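Local coordinates for protein ricin B-related lectin (Polyporus squamosus, PDB 5MUA) that probably acts as a galactose-binding lectin with a ricin-type beta-trefoil domain joined to a papain-like protease domain that is activated by calcium, at residues Asp43-Asn46 with Asn47-Leu50; Arg88-Gly91 with Gly92-Lys96; Ser172-Asp176 with Gly177-Val181; Phe227-Asn230 with Gly231-Leu234. One frame throughout, in Å; residues are numbered along the deposited sequence.

Contact 1: Asp43-Asn46 with Asn47-Leu50; sequences DPLN and NLWL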
loop_
_atom_site.group_PDB
_atom_site.type_symbol
_atom_site.label_atom_id
_atom_site.label_comp_id
_atom_site.label_asym_id
_atom_site.label_seq_id
_atom_site.Cartn_x
_atom_site.Cartn_y
_atom_site.Cartn_z
ATOM N N ASP B 43 15.545 17.576 13.798
ATOM C CA ASP B 43 14.570 16.555 14.230
ATOM C C ASP B 43 14.994 15.152 13.862
ATOM O O ASP B 43 14.181 14.416 13.249
ATOM C CB ASP B 43 13.153 16.889 13.711
ATOM C CG ASP B 43 12.068 16.176 14.457
ATOM O OD1 ASP B 43 12.294 15.789 15.658
ATOM O OD2 ASP B 43 10.968 16.018 13.861
ATOM N N PRO B 44 16.234 14.767 14.184
ATOM C CA PRO B 44 16.726 13.428 13.750
ATOM C C PRO B 44 15.912 12.343 14.476
ATOM O O PRO B 44 15.522 12.508 15.621
ATOM C CB PRO B 44 18.195 13.414 14.188
ATOM C CG PRO B 44 18.187 14.334 15.312
ATOM C CD PRO B 44 17.234 15.429 15.041
ATOM N N LEU B 45 15.631 11.256 13.776
ATOM C CA LEU B 45 14.681 10.286 14.278
ATOM C C LEU B 45 15.134 9.652 15.632
ATOM O O LEU B 45 14.313 9.147 16.354
ATOM C CB LEU B 45 14.458 9.178 13.234
ATOM C CG LEU B 45 13.903 9.580 11.877
ATOM C CD1 LEU B 45 13.767 8.375 10.943
ATOM C CD2 LEU B 45 12.522 10.122 12.164
ATOM N N ASN B 46 16.450 9.651 15.894
ATOM C CA ASN B 46 17.010 9.159 17.135
ATOM C C ASN B 46 16.763 10.057 18.353
ATOM O O ASN B 46 17.290 9.760 19.445
ATOM C CB ASN B 46 18.488 8.760 16.962
ATOM C CG ASN B 46 19.342 9.916 16.536
ATOM O OD1 ASN B 46 18.988 11.078 16.656
ATOM N ND2 ASN B 46 20.484 9.588 15.975
ATOM N N ASN B 47 15.966 11.102 18.185
ATOM C CA ASN B 47 15.421 11.851 19.329
ATOM C C ASN B 47 14.103 11.315 19.857
ATOM O O ASN B 47 13.488 11.914 20.751
ATOM C CB ASN B 47 15.371 13.345 19.052
ATOM C CG ASN B 47 14.295 13.714 18.037
ATOM O OD1 ASN B 47 13.433 12.847 17.691
ATOM N ND2 ASN B 47 14.330 14.990 17.551
ATOM N N LEU B 48 13.616 10.221 19.281
ATOM C CA LEU B 48 12.306 9.713 19.644
ATOM C C LEU B 48 12.431 8.595 20.632
ATOM O O LEU B 48 13.137 7.637 20.380
ATOM C CB LEU B 48 11.572 9.215 18.410
ATOM C CG LEU B 48 11.345 10.318 17.359
ATOM C CD1 LEU B 48 10.951 9.697 16.005
ATOM C CD2 LEU B 48 10.274 11.325 17.833
ATOM N N TRP B 49 11.657 8.678 21.717
ATOM C CA TRP B 49 11.731 7.673 22.775
ATOM C C TRP B 49 10.405 6.981 23.014
ATOM O O TRP B 49 9.364 7.629 23.293
ATOM C CB TRP B 49 12.223 8.301 24.081
ATOM C CG TRP B 49 13.591 8.880 23.907
ATOM C CD1 TRP B 49 13.882 10.179 23.577
ATOM C CD2 TRP B 49 14.880 8.196 23.934
ATOM N NE1 TRP B 49 15.215 10.341 23.466
ATOM C CE2 TRP B 49 15.862 9.163 23.684
ATOM C CE3 TRP B 49 15.284 6.887 24.210
ATOM C CZ2 TRP B 49 17.247 8.863 23.661
ATOM C CZ3 TRP B 49 16.663 6.568 24.203
ATOM C CH2 TRP B 49 17.630 7.568 23.925
ATOM N N LEU B 50 10.439 5.652 22.897
ATOM C CA LEU B 50 9.282 4.797 23.080
ATOM C C LEU B 50 9.351 4.262 24.492
ATOM O O LEU B 50 10.262 3.567 24.837
ATOM C CB LEU B 50 9.274 3.616 22.069
ATOM C CG LEU B 50 8.211 2.530 22.314
ATOM C CD1 LEU B 50 6.756 3.053 22.277
ATOM C CD2 LEU B 50 8.297 1.442 21.276
HETATM O O HOH W 1 12.467 12.671 15.058
HETATM O O HOH W 2 14.564 7.199 18.227
#

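Contact 2: Arg88-Gly91 with Gly92-Lys96; sequences RPTG and GDNQK. With GAL (beta-D-galactopyranose), chain J.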
loop_
_atom_site.group_PDB
_atom_site.type_symbol
_atom_site.label_atom_id
_atom_site.label_comp_id
_atom_site.label_asym_id
_atom_site.label_seq_id
_atom_site.Cartn_x
_atom_site.Cartn_y
_atom_site.Cartn_z
ATOM N N ARG B 88 21.434 -3.162 24.215
ATOM C CA ARG B 88 20.480 -4.219 23.892
ATOM C C ARG B 88 19.637 -4.546 25.106
ATOM O O ARG B 88 20.100 -4.394 26.264
ATOM C CB ARG B 88 21.206 -5.471 23.405
ATOM C CG ARG B 88 21.985 -6.182 24.501
ATOM C CD ARG B 88 22.851 -7.358 23.994
ATOM N NE ARG B 88 23.577 -7.924 25.121
ATOM C CZ ARG B 88 23.073 -8.700 26.081
ATOM N NH1 ARG B 88 21.818 -9.121 26.060
ATOM N NH2 ARG B 88 23.863 -9.102 27.079
ATOM N N PRO B 89 18.420 -5.007 24.880
ATOM C CA PRO B 89 17.584 -5.318 26.007
ATOM C C PRO B 89 18.112 -6.444 26.876
ATOM O O PRO B 89 18.463 -7.530 26.366
ATOM C CB PRO B 89 16.250 -5.768 25.366
ATOM C CG PRO B 89 16.562 -6.098 23.938
ATOM C CD PRO B 89 17.692 -5.146 23.581
ATOM N N THR B 90 18.140 -6.234 28.197
ATOM C CA THR B 90 18.593 -7.287 29.103
ATOM C C THR B 90 17.512 -7.747 30.085
ATOM O O THR B 90 17.736 -8.715 30.806
ATOM C CB THR B 90 19.798 -6.775 29.920
ATOM O OG1 THR B 90 19.354 -5.680 30.697
ATOM C CG2 THR B 90 20.980 -6.412 29.007
ATOM N N GLY B 91 16.417 -6.999 30.253
ATOM C CA GLY B 91 15.514 -7.225 31.353
ATOM C C GLY B 91 16.065 -6.733 32.706
ATOM O O GLY B 91 15.410 -6.900 33.706
ATOM N N GLY B 92 17.242 -6.110 32.744
ATOM C CA GLY B 92 17.847 -5.692 34.015
ATOM C C GLY B 92 17.150 -4.448 34.567
ATOM O O GLY B 92 16.546 -3.641 33.836
ATOM N N ASP B 93 17.303 -4.239 35.863
ATOM C CA ASP B 93 16.682 -3.118 36.519
ATOM C C ASP B 93 17.379 -1.770 36.169
ATOM O O ASP B 93 16.800 -0.674 36.416
ATOM C CB ASP B 93 16.671 -3.343 38.000
ATOM C CG ASP B 93 15.526 -4.246 38.422
ATOM O OD1 ASP B 93 14.581 -4.465 37.640
ATOM O OD2 ASP B 93 15.576 -4.662 39.566
ATOM N N ASN B 94 18.585 -1.868 35.620
ATOM C CA ASN B 94 19.305 -0.669 35.117
ATOM C C ASN B 94 18.830 -0.261 33.726
ATOM O O ASN B 94 19.410 0.621 33.104
ATOM C CB ASN B 94 20.821 -0.871 35.096
ATOM C CG ASN B 94 21.270 -1.885 34.019
ATOM O OD1 ASN B 94 20.614 -2.919 33.819
ATOM N ND2 ASN B 94 22.359 -1.583 33.337
ATOM N N GLN B 95 17.836 -0.926 33.178
ATOM C CA GLN B 95 17.055 -0.419 32.001
ATOM C C GLN B 95 15.602 -0.071 32.329
ATOM O O GLN B 95 14.775 0.129 31.423
ATOM C CB GLN B 95 17.090 -1.450 30.837
ATOM C CG GLN B 95 18.533 -1.757 30.437
ATOM C CD GLN B 95 18.630 -2.692 29.277
ATOM O OE1 GLN B 95 17.612 -3.324 28.872
ATOM N NE2 GLN B 95 19.810 -2.709 28.641
ATOM N N LYS B 96 15.244 -0.080 33.614
ATOM C CA LYS B 96 13.942 0.293 34.051
ATOM C C LYS B 96 14.041 1.619 34.768
ATOM O O LYS B 96 14.995 1.851 35.551
ATOM C CB LYS B 96 13.377 -0.739 35.015
ATOM C CG LYS B 96 13.046 -2.069 34.312
ATOM C CD LYS B 96 12.500 -3.079 35.333
ATOM C CE LYS B 96 11.783 -4.256 34.699
ATOM N NZ LYS B 96 12.711 -5.149 34.011
HETATM C C1 GAL J . 26.779 -4.215 31.989
HETATM C C2 GAL J . 25.263 -4.059 32.106
HETATM C C3 GAL J . 24.589 -3.560 30.844
HETATM C C4 GAL J . 25.346 -2.325 30.333
HETATM C C5 GAL J . 26.868 -2.616 30.241
HETATM C C6 GAL J . 27.702 -1.406 29.876
HETATM O O1 GAL J . 27.234 -4.426 33.294
HETATM O O2 GAL J . 24.708 -5.345 32.432
HETATM O O3 GAL J . 23.197 -3.319 31.176
HETATM O O4 GAL J . 25.081 -1.266 31.290
HETATM O O5 GAL J . 27.383 -3.061 31.507
HETATM O O6 GAL J . 29.044 -1.827 29.702
HETATM O O HOH W 3 21.350 -4.823 32.157
HETATM O O HOH W 4 15.333 -4.566 29.302
#

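Contact 3: Ser172-Asp176 with Gly177-Val181; sequences SYLSD and GLYLV. With CA (calcium ion), chain E; CA (calcium ion), chain D; E64 (N-[N-[1-hydroxycarboxyethyl-carbonyl]leucylamino-butyl]-guanidine), chain F.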
loop_
_atom_site.group_PDB
_atom_site.type_symbol
_atom_site.label_atom_id
_atom_site.label_comp_id
_atom_site.label_asym_id
_atom_site.label_seq_id
_atom_site.Cartn_x
_atom_site.Cartn_y
_atom_site.Cartn_z
ATOM N N SER B 172 -14.790 2.952 9.384
ATOM C CA SER B 172 -13.386 2.904 9.422
ATOM C C SER B 172 -12.942 1.623 10.131
ATOM O O SER B 172 -13.732 0.993 10.871
ATOM C CB SER B 172 -12.847 4.127 10.141
ATOM O OG SER B 172 -13.382 4.195 11.436
ATOM N N TYR B 173 -11.674 1.298 9.892
ATOM C CA TYR B 173 -11.041 0.064 10.361
ATOM C C TYR B 173 -9.657 0.398 10.877
ATOM O O TYR B 173 -8.917 1.126 10.225
ATOM C CB TYR B 173 -10.992 -0.882 9.190
ATOM C CG TYR B 173 -12.382 -1.163 8.623
ATOM C CD1 TYR B 173 -13.253 -2.067 9.253
ATOM C CD2 TYR B 173 -12.857 -0.437 7.571
ATOM C CE1 TYR B 173 -14.514 -2.299 8.758
ATOM C CE2 TYR B 173 -14.134 -0.618 7.104
ATOM C CZ TYR B 173 -14.940 -1.554 7.703
ATOM O OH TYR B 173 -16.204 -1.719 7.202
ATOM N N LEU B 174 -9.316 -0.129 12.047
ATOM C CA LEU B 174 -8.118 0.214 12.736
ATOM C C LEU B 174 -7.166 -0.960 12.574
ATOM O O LEU B 174 -7.618 -2.116 12.635
ATOM C CB LEU B 174 -8.489 0.425 14.249
ATOM C CG LEU B 174 -7.452 0.315 15.351
ATOM C CD1 LEU B 174 -6.664 1.610 15.253
ATOM C CD2 LEU B 174 -8.045 0.201 16.756
ATOM N N SER B 175 -5.884 -0.671 12.406
ATOM C CA SER B 175 -4.823 -1.613 12.161
ATOM C C SER B 175 -3.911 -1.957 13.348
ATOM O O SER B 175 -3.512 -3.086 13.491
ATOM C CB SER B 175 -3.960 -1.113 10.996
ATOM O OG SER B 175 -4.796 -0.888 9.885
ATOM N N ASP B 176 -3.572 -0.946 14.147
ATOM C CA ASP B 176 -2.561 -1.028 15.182
ATOM C C ASP B 176 -3.048 -0.349 16.451
ATOM O O ASP B 176 -4.099 0.246 16.471
ATOM C CB ASP B 176 -1.262 -0.421 14.694
ATOM C CG ASP B 176 -0.688 -1.196 13.469
ATOM O OD1 ASP B 176 -0.367 -2.391 13.631
ATOM O OD2 ASP B 176 -0.576 -0.596 12.386
ATOM N N GLY B 177 -2.281 -0.526 17.500
ATOM C CA GLY B 177 -2.628 0.011 18.818
ATOM C C GLY B 177 -2.021 1.346 19.210
ATOM O O GLY B 177 -2.640 2.086 19.976
ATOM N N LEU B 178 -0.785 1.612 18.789
ATOM C CA LEU B 178 -0.055 2.787 19.206
ATOM C C LEU B 178 0.561 3.373 17.974
ATOM O O LEU B 178 1.251 2.668 17.227
ATOM C CB LEU B 178 1.065 2.411 20.181
ATOM C CG LEU B 178 1.889 3.614 20.689
ATOM C CD1 LEU B 178 1.022 4.584 21.503
ATOM C CD2 LEU B 178 3.143 3.149 21.474
ATOM N N TYR B 179 0.246 4.632 17.731
ATOM C CA TYR B 179 0.729 5.309 16.526
ATOM C C TYR B 179 1.708 6.450 16.822
ATOM O O TYR B 179 1.407 7.312 17.655
ATOM C CB TYR B 179 -0.452 5.894 15.772
ATOM C CG TYR B 179 -1.311 4.868 15.146
ATOM C CD1 TYR B 179 -1.004 4.353 13.926
ATOM C CD2 TYR B 179 -2.403 4.292 15.863
ATOM C CE1 TYR B 179 -1.787 3.363 13.334
ATOM C CE2 TYR B 179 -3.231 3.351 15.253
ATOM C CZ TYR B 179 -2.898 2.883 13.980
ATOM O OH TYR B 179 -3.667 1.927 13.387
ATOM N N LEU B 180 2.782 6.527 16.046
ATOM C CA LEU B 180 3.603 7.750 15.932
ATOM C C LEU B 180 2.933 8.711 14.969
ATOM O O LEU B 180 2.498 8.334 13.871
ATOM C CB LEU B 180 5.019 7.491 15.475
ATOM C CG LEU B 180 5.920 8.717 15.205
ATOM C CD1 LEU B 180 6.092 9.431 16.566
ATOM C CD2 LEU B 180 7.276 8.220 14.690
ATOM N N VAL B 181 2.823 9.942 15.399
ATOM C CA VAL B 181 2.267 11.008 14.560
ATOM C C VAL B 181 3.479 11.665 13.912
ATOM O O VAL B 181 4.361 12.216 14.579
ATOM C CB VAL B 181 1.465 12.046 15.400
ATOM C CG1 VAL B 181 1.070 13.269 14.577
ATOM C CG2 VAL B 181 0.243 11.425 16.049
HETATM CA CA CA E . -1.520 -4.394 13.387
HETATM CA CA CA D . 0.969 -2.274 11.366
HETATM C C1 E64 F . -0.728 -10.271 12.292
HETATM O O1 E64 F . -0.915 -11.505 12.217
HETATM O O2 E64 F . 0.377 -9.733 12.188
HETATM C C2 E64 F . -1.957 -9.395 12.368
HETATM C C3 E64 F . -1.718 -8.365 13.484
HETATM O O3 E64 F . -1.755 -9.208 14.691
HETATM C C4 E64 F . -2.832 -7.383 13.574
HETATM O O4 E64 F . -2.713 -6.202 13.333
HETATM N N1 E64 F . -3.964 -7.848 13.997
HETATM C C6 E64 F . -5.213 -7.172 14.274
HETATM C C7 E64 F . -6.228 -6.965 13.148
HETATM C C8 E64 F . -5.707 -6.892 11.719
HETATM C C9 E64 F . -5.406 -5.391 11.563
HETATM C C10 E64 F . -6.878 -7.357 10.851
HETATM C C11 E64 F . -5.788 -7.115 15.706
HETATM O O5 E64 F . -5.958 -8.249 16.158
HETATM N N2 E64 F . -6.125 -5.971 16.380
HETATM C C12 E64 F . -5.800 -4.567 16.090
HETATM C C13 E64 F . -6.665 -3.837 15.074
HETATM C C14 E64 F . -7.817 -3.182 15.741
HETATM C C15 E64 F . -8.922 -4.149 16.005
HETATM N N3 E64 F . -10.136 -3.475 15.708
HETATM C C16 E64 F . -10.647 -2.655 16.603
HETATM N N4 E64 F . -11.568 -1.772 16.273
HETATM N N5 E64 F . -10.147 -2.691 17.823
HETATM O O HOH W 5 1.451 -0.249 10.257
HETATM O O HOH W 6 -1.776 -4.593 15.779
#

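Contact 4: Phe227-Asn230 with Gly231-Leu234; sequences FKAN and GFAL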
loop_
_atom_site.group_PDB
_atom_site.type_symbol
_atom_site.label_atom_id
_atom_site.label_comp_id
_atom_site.label_asym_id
_atom_site.label_seq_id
_atom_site.Cartn_x
_atom_site.Cartn_y
_atom_site.Cartn_z
ATOM N N PHE B 227 12.896 2.423 11.749
ATOM C CA PHE B 227 12.748 2.220 13.194
ATOM C C PHE B 227 13.059 0.793 13.577
ATOM O O PHE B 227 12.413 -0.138 13.094
ATOM C CB PHE B 227 11.385 2.619 13.679
ATOM C CG PHE B 227 11.087 4.078 13.445
ATOM C CD1 PHE B 227 11.605 5.038 14.265
ATOM C CD2 PHE B 227 10.298 4.494 12.418
ATOM C CE1 PHE B 227 11.312 6.372 14.062
ATOM C CE2 PHE B 227 10.020 5.846 12.186
ATOM C CZ PHE B 227 10.547 6.771 13.011
ATOM N N LYS B 228 14.081 0.620 14.391
ATOM C CA LYS B 228 14.480 -0.735 14.856
ATOM C C LYS B 228 13.674 -1.218 16.038
ATOM O O LYS B 228 13.593 -2.420 16.339
ATOM C CB LYS B 228 15.980 -0.831 15.073
ATOM C CG LYS B 228 16.789 -0.634 13.779
ATOM C CD LYS B 228 18.255 -0.246 13.992
ATOM C CE LYS B 228 19.050 -1.233 14.875
ATOM N NZ LYS B 228 19.525 -2.479 14.201
ATOM N N ALA B 229 13.029 -0.296 16.736
ATOM C CA ALA B 229 12.069 -0.701 17.808
ATOM C C ALA B 229 10.818 -1.264 17.155
ATOM O O ALA B 229 10.534 -0.951 16.005
ATOM C CB ALA B 229 11.715 0.536 18.663
ATOM N N ASN B 230 10.122 -2.124 17.852
ATOM C CA ASN B 230 8.784 -2.520 17.491
ATOM C C ASN B 230 7.729 -1.916 18.451
ATOM O O ASN B 230 8.075 -1.057 19.290
ATOM C CB ASN B 230 8.795 -4.041 17.486
ATOM C CG ASN B 230 8.880 -4.598 18.834
ATOM O OD1 ASN B 230 8.980 -3.849 19.824
ATOM N ND2 ASN B 230 8.756 -5.946 18.941
ATOM N N GLY B 231 6.470 -2.308 18.307
ATOM C CA GLY B 231 5.457 -1.963 19.253
ATOM C C GLY B 231 4.748 -0.652 19.022
ATOM O O GLY B 231 4.031 -0.183 19.899
ATOM N N PHE B 232 4.906 -0.088 17.819
ATOM C CA PHE B 232 4.089 1.043 17.376
ATOM C C PHE B 232 4.065 1.026 15.833
ATOM O O PHE B 232 4.866 0.319 15.187
ATOM C CB PHE B 232 4.701 2.383 17.800
ATOM C CG PHE B 232 6.008 2.707 17.130
ATOM C CD1 PHE B 232 7.217 2.069 17.490
ATOM C CD2 PHE B 232 6.088 3.710 16.190
ATOM C CE1 PHE B 232 8.423 2.405 16.836
ATOM C CE2 PHE B 232 7.303 4.038 15.587
ATOM C CZ PHE B 232 8.458 3.379 15.897
ATOM N N ALA B 233 3.165 1.859 15.291
ATOM C CA ALA B 233 3.030 2.024 13.860
ATOM C C ALA B 233 3.047 3.473 13.560
ATOM O O ALA B 233 2.972 4.310 14.454
ATOM C CB ALA B 233 1.707 1.410 13.378
ATOM N N LEU B 234 3.174 3.773 12.280
ATOM C CA LEU B 234 3.091 5.143 11.791
ATOM C C LEU B 234 1.690 5.439 11.302
ATOM O O LEU B 234 1.128 4.669 10.484
ATOM C CB LEU B 234 4.101 5.358 10.648
ATOM C CG LEU B 234 5.595 5.078 10.898
ATOM C CD1 LEU B 234 6.414 5.515 9.720
ATOM C CD2 LEU B 234 6.162 5.677 12.178
#

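Contact 1: Asp43-Asn46 with Asn47-Leu50
D43-N46 and N47-L50 meet in a local contact round a short 3-10 turn leading into strand 49-53. The amide of N47 reaches back over the turn to D43. Its ND2 donates to D43 OD1 at 2.9 Å, and the bond is almost straight (177°). OD1 lies in the amide plane of N47 and offers the lone pair that faces away from OD2. The same oxygen also bonds to Y10 OH, so it has at least two partners. N47 can fold back because its CG sits between the backbone N and the carbonyl carbon (chi1 71°). Two backbone bonds form the turn: N47 N to P44 O at 3.0 Å and L48 N to L45 O at 3.2 Å. N47-L48-W49 appears to fall where ricin-type beta-trefoil repeats carry the Gln-x-Trp motif, here with asparagine in the first place. W49 heads into the trefoil interior, and its NE1 bonds to L21 O of strand 19-23. L45 CD2 also packs on L48 CD1 at 4.2 Å. A water donates to L45 O at 2.7 Å and to L48 O at 2.6 Å, linking L45 to L48 across the turn.

Contact 2: Arg88-Gly91 with Gly92-Lys96
Q95 turns its side-chain amide back on the R88-T90 backbone and uses both ends of it, much as a neighbouring strand would. NE2 donates to R88 O at 2.9 Å, nearly straight (175°) and with R88 O in the amide plane of Q95. OE1 accepts from T90 N at 3.0 Å, with the donor above the carbonyl plane. The extended chain beyond CG carries the amide far enough to span these two groups. OE1 also takes a proton from a water, which in turn accepts from G91 N. T90 adds an ST turn, in which G92 N donates to T90 OG1 at 3.0 Å. This brings the chain round into the 3-10 segment 93-95. N94, in that segment, binds the galactose directly. Its ND2 donates to GAL O3 at 2.9 Å (175°) and also bonds to L73 O. A second water donates to N94 OD1 and is hydrogen-bonded to T90 OG1 and GAL O3, each at 2.6 Å, so T90 meets the sugar through solvent. D72, G75 and H76 also hydrogen-bond the sugar. Q95 begins a Gln-x-Trp motif of the beta-trefoil, and its NE2 also bonds to D72 OD2. D72 OD1 binds the sugar, so Q95 acts as a second-shell residue that probably holds the D72 carboxylate ready for galactose.

Contact 3: Ser172-Asp176 with Gly177-Val181
Y179 comes back under the L174-D176 corner, and D176 N donates to its hydroxyl, OH, at 3.0 Å. The bond is bent (140°). This is the close-packed half of the contact. L174 CD1 lies at the edge of the Y179 ring, near its plane, and is 3.8 Å from Y179 CE2. CB of D176 also rests against the hydroxyl. S175 OG is held separately by F286 O.

The loose, solvent side is at G177, which is exposed at the turn. The metal side, by contrast, is polar and buried at the subunit interface. S175 O binds one calcium ion at 2.4 Å. The D176 carboxylate reaches two ions: OD1 bridges them, at 2.3 Å from the first and 2.6 Å from the second, and OD2 binds the second at 2.5 Å. CG of D176 is anti to the carbonyl carbon (chi1 -62°), which turns the carboxylate toward the metals. The bridging oxygen is probably strongly polarised by the two charges. Each ion also binds a water. The inhibitor supplies E64 O4 to the first ion at 2.2 Å, and its C14 packs on L174 CG at 3.5 Å.

The remaining protein ligands, E204, D207, D209 and D210, belong to the second subunit. E64 is also hydrogen-bonded there to W201 NE1, C208 N and H248 ND1. The corner thus completes, across the subunit interface, a two-calcium site next to the inhibitor-binding cleft of a papain-like cysteine protease.

Contact 4: Phe227-Asn230 with Gly231-Leu234
F227 takes the edge of F232 on one face of its ring, in a T-shaped stack. The centroids are 5.4 Å apart and the planes stand at 77°. The touching atom is F232 CZ, which lies 3.7 Å from F227 CG, near the root of the F227 ring. F227 comes just after helix 208-226. F227 CE2 also comes 3.9 Å from L234 CD2, a contact left doubtful by a second conformer of L234. F227 O bonds to R202 NH1 of the second subunit. Further along, A229 CB packs against the F232 ring, 4.2 Å from F232 CE1. N230 then brings its carbonyl to the edge of F232, with N230 O 3.7 Å from F232 CD1 and near the ring plane. Its side chain leaves away from G231-L234 and touches R63 of strand 59-64 and S203 of the second subunit. G231 follows with positive phi (88°), and the chain turns there into strand 233-243. F232 can then fold back over the loop, its CG between the backbone N and the carbonyl carbon (chi1 67°). L180 of strand 178-180 also touches F227, F232 and L234. The side chains meet across this loop by apolar and aromatic packing, and the slightly positive edge of F232 probably gains from both the F227 pi face and the N230 carbonyl.

Contacts 1 to 4 follow one another along the chain. Contacts 1 and 2 lie in the beta-trefoil lectin part. Their centres are about 20 Å apart, and they do not touch. Contacts 3 and 4 lie in the C-terminal part, with centres about 12 Å apart. They share paired strands 178-180 and 233-243, and both reach the second subunit. Contact 1 sits at the junction of the two parts: L45 and L48 pack on F227, L50 on F232, L48 on L180 and L50 on L178. The centres of contacts 2 and 3 are about 28 Å apart, so the galactose site lies far from the calcium and inhibitor site at the subunit interface.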